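Local coordinates for enoyl-CoA hydratase, EchA12_1 (Mycobacterium marinum M, PDB 3QRE), which probably catalyses the reversible addition of water to the double bond of enoyl-CoA thioesters, at residues Cys152-Ala157 with Leu226-Asp231. Sequence-based numbering, arbitrary orientation.
Sequences CDVRFA and LEYAED
Phe156 drives the edge of its ring into one face of the Tyr228 ring, a T-shaped pair with centroids 5.4 Å apart and planes at 67°. The CZ–CE2 side of the phenylalanine does the touching: Phe156 CZ lies 3.8 Å from Tyr228 CG, Phe156 CE2 lies 3.8 Å from Tyr228 CD2, and both carbons also reach Tyr228 CB. The edge therefore meets the root of the tyrosine, near the helix, and not its hydroxyl end. Val154, two residues earlier on the same side of the strand, takes the outer half. Its CG1 approaches Tyr228 CE2 obliquely at 4.0 Å, and its CG2 sits 3.9 Å from Tyr228 OH. Tyr228 reaches the strand from helix 221-235 because its chi1 of -176° swings CG opposite the backbone nitrogen. The closest CA atoms of the two segments, Val154 CA and Ala229 CA, are 9.7 Å apart, and the Tyr228 ring fills the space between the backbones; no hydrogen bond crosses it. The contact belongs to the crotonase fold: strand 154-158 lies between 133-137 and 214-216 in the larger sheet, and helix 221-235 packs on one face of that sheet, with Ala229 resting on Val77 and Val79. Lys213 touches Val154, Phe156 and Tyr228, while Ile134 of the adjacent strand lies against Val154 and Phe156. The phenol oxygen reaches past the Val154 and Phe156 side chains to the subunit boundary, where Tyr228 OH is hydrogen-bonded to Asp193 OD1 of the second subunit. Arg155, on the other side of the strand and facing away from Tyr228, ties its NH1 back to Cys152 O at 2.7 Å, bent to 143° at the hydrogen, and so braces the start of the strand.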
loop_
_atom_site.group_PDB
_atom_site.type_symbol
_atom_site.label_atom_id
_atom_site.label_comp_id
_atom_site.label_asym_id
_atom_site.label_seq_id
_atom_site.Cartn_x
_atom_site.Cartn_y
_atom_site.Cartn_z
ATOM N N CYS A 152 3.966 -6.572 15.196
ATOM C CA CYS A 152 3.599 -5.543 16.146
ATOM C C CYS A 152 2.665 -4.503 15.519
ATOM O O CYS A 152 2.596 -4.359 14.306
ATOM C CB CYS A 152 4.859 -4.887 16.751
ATOM S SG CYS A 152 5.858 -6.064 17.698
ATOM N N ASP A 153 1.933 -3.788 16.360
ATOM C CA ASP A 153 0.984 -2.785 15.874
ATOM C C ASP A 153 1.700 -1.606 15.234
ATOM O O ASP A 153 1.322 -1.155 14.155
ATOM C CB ASP A 153 0.096 -2.330 17.036
ATOM C CG ASP A 153 -0.737 -3.467 17.577
ATOM O OD1 ASP A 153 -1.755 -3.757 16.966
ATOM O OD2 ASP A 153 -0.389 -4.117 18.576
ATOM N N VAL A 154 2.730 -1.106 15.921
ATOM C CA VAL A 154 3.435 0.116 15.509
ATOM C C VAL A 154 4.921 -0.055 15.744
ATOM O O VAL A 154 5.333 -0.648 16.761
ATOM C CB VAL A 154 2.907 1.371 16.261
ATOM C CG1 VAL A 154 3.585 2.619 15.763
ATOM C CG2 VAL A 154 1.386 1.513 16.091
ATOM N N ARG A 155 5.717 0.442 14.792
ATOM C CA ARG A 155 7.174 0.352 14.852
ATOM C C ARG A 155 7.883 1.723 14.815
ATOM O O ARG A 155 7.639 2.552 13.924
ATOM C CB ARG A 155 7.692 -0.515 13.704
ATOM C CG ARG A 155 7.430 -2.032 13.851
ATOM C CD ARG A 155 7.425 -2.739 12.474
ATOM N NE ARG A 155 6.287 -2.306 11.644
ATOM C CZ ARG A 155 5.022 -2.648 11.873
ATOM N NH1 ARG A 155 4.704 -3.464 12.876
ATOM N NH2 ARG A 155 4.070 -2.188 11.096
ATOM N N PHE A 156 8.777 1.938 15.783
ATOM C CA PHE A 156 9.744 3.023 15.741
ATOM C C PHE A 156 11.107 2.405 15.521
ATOM O O PHE A 156 11.373 1.293 15.993
ATOM C CB PHE A 156 9.735 3.824 17.035
ATOM C CG PHE A 156 8.499 4.644 17.215
ATOM C CD1 PHE A 156 8.425 5.920 16.690
ATOM C CD2 PHE A 156 7.395 4.119 17.878
ATOM C CE1 PHE A 156 7.280 6.687 16.837
ATOM C CE2 PHE A 156 6.214 4.878 18.035
ATOM C CZ PHE A 156 6.158 6.169 17.508
ATOM N N ALA A 157 11.966 3.105 14.789
ATOM C CA ALA A 157 13.290 2.589 14.535
ATOM C C ALA A 157 14.342 3.654 14.798
ATOM O O ALA A 157 14.123 4.843 14.513
ATOM C CB ALA A 157 13.389 2.093 13.122
ATOM N N LEU A 226 7.844 5.221 24.274
ATOM C CA LEU A 226 7.081 5.340 25.534
ATOM C C LEU A 226 6.121 6.519 25.573
ATOM O O LEU A 226 5.070 6.426 26.196
ATOM C CB LEU A 226 8.001 5.416 26.756
ATOM C CG LEU A 226 8.853 4.184 26.971
ATOM C CD1 LEU A 226 9.990 4.535 27.957
ATOM C CD2 LEU A 226 8.003 2.994 27.433
ATOM N N GLU A 227 6.503 7.632 24.951
ATOM C CA GLU A 227 5.642 8.820 24.868
ATOM C C GLU A 227 4.377 8.412 24.115
ATOM O O GLU A 227 3.265 8.501 24.637
ATOM C CB GLU A 227 6.369 9.961 24.135
ATOM C CG GLU A 227 5.534 11.232 23.880
ATOM C CD GLU A 227 6.179 12.208 22.863
ATOM O OE1 GLU A 227 7.019 11.788 22.039
ATOM O OE2 GLU A 227 5.831 13.408 22.883
ATOM N N TYR A 228 4.587 7.913 22.900
ATOM C CA TYR A 228 3.522 7.417 22.026
ATOM C C TYR A 228 2.622 6.396 22.717
ATOM O O TYR A 228 1.404 6.508 22.654
ATOM C CB TYR A 228 4.132 6.854 20.731
ATOM C CG TYR A 228 3.103 6.409 19.723
ATOM C CD1 TYR A 228 2.459 7.327 18.915
ATOM C CD2 TYR A 228 2.767 5.061 19.597
ATOM C CE1 TYR A 228 1.513 6.924 18.002
ATOM C CE2 TYR A 228 1.840 4.645 18.692
ATOM C CZ TYR A 228 1.206 5.574 17.893
ATOM O OH TYR A 228 0.262 5.146 16.992
ATOM N N ALA A 229 3.233 5.428 23.401
ATOM C CA ALA A 229 2.501 4.372 24.136
ATOM C C ALA A 229 1.607 4.876 25.287
ATOM O O ALA A 229 0.469 4.422 25.439
ATOM C CB ALA A 229 3.450 3.309 24.630
ATOM N N GLU A 230 2.112 5.790 26.105
ATOM C CA GLU A 230 1.271 6.419 27.128
ATOM C C GLU A 230 0.259 7.389 26.516
ATOM O O GLU A 230 -0.847 7.526 27.033
ATOM C CB GLU A 230 2.123 7.072 28.231
ATOM C CG GLU A 230 2.382 6.111 29.427
ATOM C CD GLU A 230 3.625 6.467 30.231
ATOM O OE1 GLU A 230 4.504 5.575 30.438
ATOM O OE2 GLU A 230 3.714 7.650 30.661
ATOM N N ASP A 231 0.635 8.037 25.410
ATOM C CA ASP A 231 -0.302 8.843 24.620
ATOM C C ASP A 231 -1.532 8.028 24.211
ATOM O O ASP A 231 -2.656 8.455 24.489
ATOM C CB ASP A 231 0.363 9.452 23.375
ATOM C CG ASP A 231 0.964 10.836 23.631
ATOM O OD1 ASP A 231 1.231 11.215 24.807
ATOM O OD2 ASP A 231 1.174 11.564 22.637
#